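Local coordinates for hypothetical sugar ABC-transporter sugar binding protein (Arthrobacter globiformis, PDB 7BVT), which binds cyclic alpha-maltosyl-1,6-maltose and, as a solute-binding protein, probably delivers it to an ABC transporter for uptake, at residues L142-N147 with G278-P283. Numbering follows the deposited sequence.
Sequences LGYMYN and GTAQVP
Tyr144 and Tyr146 each exchange a reciprocal pair of backbone hydrogen bonds with Ala280 and Gly278, respectively, setting strand 142-147 antiparallel to 278-280; the shortest joins Gly278 N to Tyr146 O (2.8 Å). Between them Met145 faces Thr279 as the non-hydrogen-bonded pair, with Met145 CA 3.3 Å from Gly278 O in a CA-H...O contact. The Tyr146 ring folds back over the partner strand: with chi1 at 70°, CG sits between its own backbone N and carbonyl carbon, bringing CE1 to 3.4 Å from Gly278 CA, where there is no side chain in the way. Its hydroxyl is hydrogen-bonded to Pro158 O. On the same face, Pro283 CG lies over the rim of the Tyr144 ring, and Pro283 CD packs 3.8 Å from Tyr144 CB. On the other face Met145 and Thr279 run side by side, Met145 CG 4.0 Å from Thr279 CG2. Past the ladder, Val282 CG2 rests against Leu142 O (3.4 Å), a carbonyl that also accepts hydrogen bonds from Thr292 and Gln364. Strand 258-262 flanks 142-147 along its other edge, helix 264-271 packs on Met145, and helix 195-207 meets Leu142, whose side chain touches a bound glucose unit in the glycan pocket.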
ATOM      1  N   LEU A 142       4.370   3.136  -2.200  1.00 16.12           N
ATOM      2  CA  LEU A 142       5.323   2.826  -3.280  1.00 16.38           C
ATOM      3  C   LEU A 142       6.190   4.045  -3.523  1.00 14.75           C
ATOM      4  O   LEU A 142       5.687   5.153  -3.624  1.00 15.52           O
ATOM      5  CB  LEU A 142       4.581   2.425  -4.548  1.00 14.69           C
ATOM      6  CG  LEU A 142       3.971   1.042  -4.513  1.00 17.33           C
ATOM      7  CD1 LEU A 142       3.046   0.849  -5.729  1.00 19.03           C
ATOM      8  CD2 LEU A 142       5.016  -0.009  -4.540  1.00 20.76           C
ATOM      9  N   GLY A 143       7.462   3.767  -3.730  1.00 15.32           N
ATOM     10  CA  GLY A 143       8.461   4.789  -3.994  1.00 15.38           C
ATOM     11  C   GLY A 143       9.359   4.359  -5.118  1.00 16.75           C
ATOM     12  O   GLY A 143       9.238   3.244  -5.639  1.00 17.40           O
ATOM     13  N   TYR A 144      10.268   5.235  -5.454  1.00 16.09           N
ATOM     14  CA  TYR A 144      11.274   4.947  -6.504  1.00 16.23           C
ATOM     15  C   TYR A 144      12.573   4.565  -5.823  1.00 17.07           C
ATOM     16  O   TYR A 144      13.064   5.324  -5.012  1.00 18.30           O
ATOM     17  CB  TYR A 144      11.432   6.189  -7.388  1.00 16.91           C
ATOM     18  CG  TYR A 144      12.465   6.062  -8.475  1.00 16.26           C
ATOM     19  CD1 TYR A 144      12.145   5.439  -9.660  1.00 18.13           C
ATOM     20  CD2 TYR A 144      13.750   6.546  -8.318  1.00 17.36           C
ATOM     21  CE1 TYR A 144      13.073   5.289 -10.695  1.00 17.66           C
ATOM     22  CE2 TYR A 144      14.689   6.387  -9.323  1.00 16.63           C
ATOM     23  CZ  TYR A 144      14.364   5.731 -10.487  1.00 17.64           C
ATOM     24  OH  TYR A 144      15.287   5.649 -11.488  1.00 18.79           O
ATOM     25  N   MET A 145      13.095   3.415  -6.182  1.00 17.27           N
ATOM     26  CA  MET A 145      14.432   2.971  -5.683  1.00 18.06           C
ATOM     27  C   MET A 145      15.351   2.793  -6.876  1.00 17.83           C
ATOM     28  O   MET A 145      14.908   2.427  -7.953  1.00 17.97           O
ATOM     29  CB  MET A 145      14.352   1.652  -4.937  1.00 20.79           C
ATOM     30  CG  MET A 145      13.911   1.740  -3.551  1.00 27.21           C
ATOM     31  SD  MET A 145      14.370   0.169  -2.707  1.00 28.15           S
ATOM     32  CE  MET A 145      13.841   0.659  -1.065  1.00 33.47           C
ATOM     33  N   TYR A 146      16.627   3.086  -6.684  1.00 18.39           N
ATOM     34  CA  TYR A 146      17.584   2.987  -7.784  1.00 18.20           C
ATOM     35  C   TYR A 146      18.933   2.544  -7.252  1.00 19.17           C
ATOM     36  O   TYR A 146      19.240   2.728  -6.065  1.00 20.99           O
ATOM     37  CB  TYR A 146      17.663   4.314  -8.527  1.00 18.80           C
ATOM     38  CG  TYR A 146      18.312   5.442  -7.786  1.00 18.81           C
ATOM     39  CD1 TYR A 146      17.652   6.187  -6.822  1.00 19.63           C
ATOM     40  CD2 TYR A 146      19.625   5.813  -8.102  1.00 18.89           C
ATOM     41  CE1 TYR A 146      18.270   7.237  -6.150  1.00 20.17           C
ATOM     42  CE2 TYR A 146      20.214   6.899  -7.492  1.00 19.97           C
ATOM     43  CZ  TYR A 146      19.565   7.592  -6.480  1.00 21.10           C
ATOM     44  OH  TYR A 146      20.201   8.655  -5.856  1.00 23.56           O
ATOM     45  N   ASN A 147      19.739   2.083  -8.190  1.00 18.12           N
ATOM     46  CA  ASN A 147      21.092   1.543  -7.898  1.00 19.90           C
ATOM     47  C   ASN A 147      22.105   2.648  -8.202  1.00 21.66           C
ATOM     48  O   ASN A 147      22.303   2.973  -9.385  1.00 20.37           O
ATOM     49  CB  ASN A 147      21.315   0.295  -8.712  1.00 17.85           C
ATOM     50  CG  ASN A 147      22.673  -0.361  -8.532  1.00 19.93           C
ATOM     51  OD1 ASN A 147      23.640   0.329  -8.235  1.00 21.89           O
ATOM     52  ND2 ASN A 147      22.700  -1.661  -8.710  1.00 19.80           N
ATOM     53  N   GLY A 278      19.447   4.140  -3.602  1.00 20.05           N
ATOM     54  CA  GLY A 278      18.848   5.434  -3.295  1.00 19.32           C
ATOM     55  C   GLY A 278      17.326   5.345  -3.386  1.00 18.68           C
ATOM     56  O   GLY A 278      16.806   4.319  -3.897  1.00 18.60           O
ATOM     57  N   THR A 279      16.667   6.337  -2.835  1.00 19.60           N
ATOM     58  CA  THR A 279      15.196   6.371  -2.850  1.00 19.29           C
ATOM     59  C   THR A 279      14.768   7.762  -3.255  1.00 19.92           C
ATOM     60  O   THR A 279      15.510   8.769  -3.082  1.00 20.62           O
ATOM     61  CB  THR A 279      14.613   5.945  -1.494  1.00 21.04           C
ATOM     62  OG1 THR A 279      14.959   6.979  -0.571  1.00 20.45           O
ATOM     63  CG2 THR A 279      15.070   4.583  -1.044  1.00 21.04           C
ATOM     64  N   ALA A 280      13.560   7.879  -3.793  1.00 17.98           N
ATOM     65  CA  ALA A 280      12.979   9.179  -4.119  1.00 16.13           C
ATOM     66  C   ALA A 280      11.473   9.067  -4.255  1.00 15.91           C
ATOM     67  O   ALA A 280      10.965   7.924  -4.362  1.00 17.28           O
ATOM     68  CB  ALA A 280      13.522   9.701  -5.434  1.00 18.46           C
ATOM     69  N   GLN A 281      10.854  10.228  -4.239  1.00 18.53           N
ATOM     70  CA  GLN A 281       9.456  10.385  -4.676  1.00 19.74           C
ATOM     71  C   GLN A 281       9.296   9.677  -6.027  1.00 19.08           C
ATOM     72  O   GLN A 281      10.207   9.752  -6.886  1.00 18.41           O
ATOM     73  CB  GLN A 281       9.142  11.884  -4.741  1.00 21.39           C
ATOM     74  CG  GLN A 281       7.778  12.207  -5.324  1.00 22.18           C
ATOM     75  CD  GLN A 281       7.491  13.681  -5.337  1.00 23.93           C
ATOM     76  OE1 GLN A 281       6.653  14.169  -4.571  1.00 27.04           O
ATOM     77  NE2 GLN A 281       8.222  14.413  -6.163  1.00 26.69           N
ATOM     78  N   VAL A 282       8.140   9.055  -6.280  1.00 17.17           N
ATOM     79  CA  VAL A 282       7.902   8.417  -7.600  1.00 17.44           C
ATOM     80  C   VAL A 282       7.918   9.494  -8.671  1.00 16.05           C
ATOM     81  O   VAL A 282       7.194  10.489  -8.547  1.00 15.36           O
ATOM     82  CB  VAL A 282       6.591   7.634  -7.681  1.00 16.38           C
ATOM     83  CG1 VAL A 282       6.539   6.944  -9.043  1.00 17.01           C
ATOM     84  CG2 VAL A 282       6.532   6.581  -6.588  1.00 16.56           C
ATOM     85  N   PRO A 283       8.747   9.355  -9.736  1.00 16.52           N
ATOM     86  CA  PRO A 283       8.711  10.374 -10.792  1.00 16.81           C
ATOM     87  C   PRO A 283       7.308  10.547 -11.359  1.00 16.13           C
ATOM     88  O   PRO A 283       6.606   9.550 -11.554  1.00 16.56           O
ATOM     89  CB  PRO A 283       9.660   9.873 -11.856  1.00 16.59           C
ATOM     90  CG  PRO A 283      10.659   9.044 -11.050  1.00 17.95           C
ATOM     91  CD  PRO A 283       9.826   8.392  -9.967  1.00 16.85           C
TER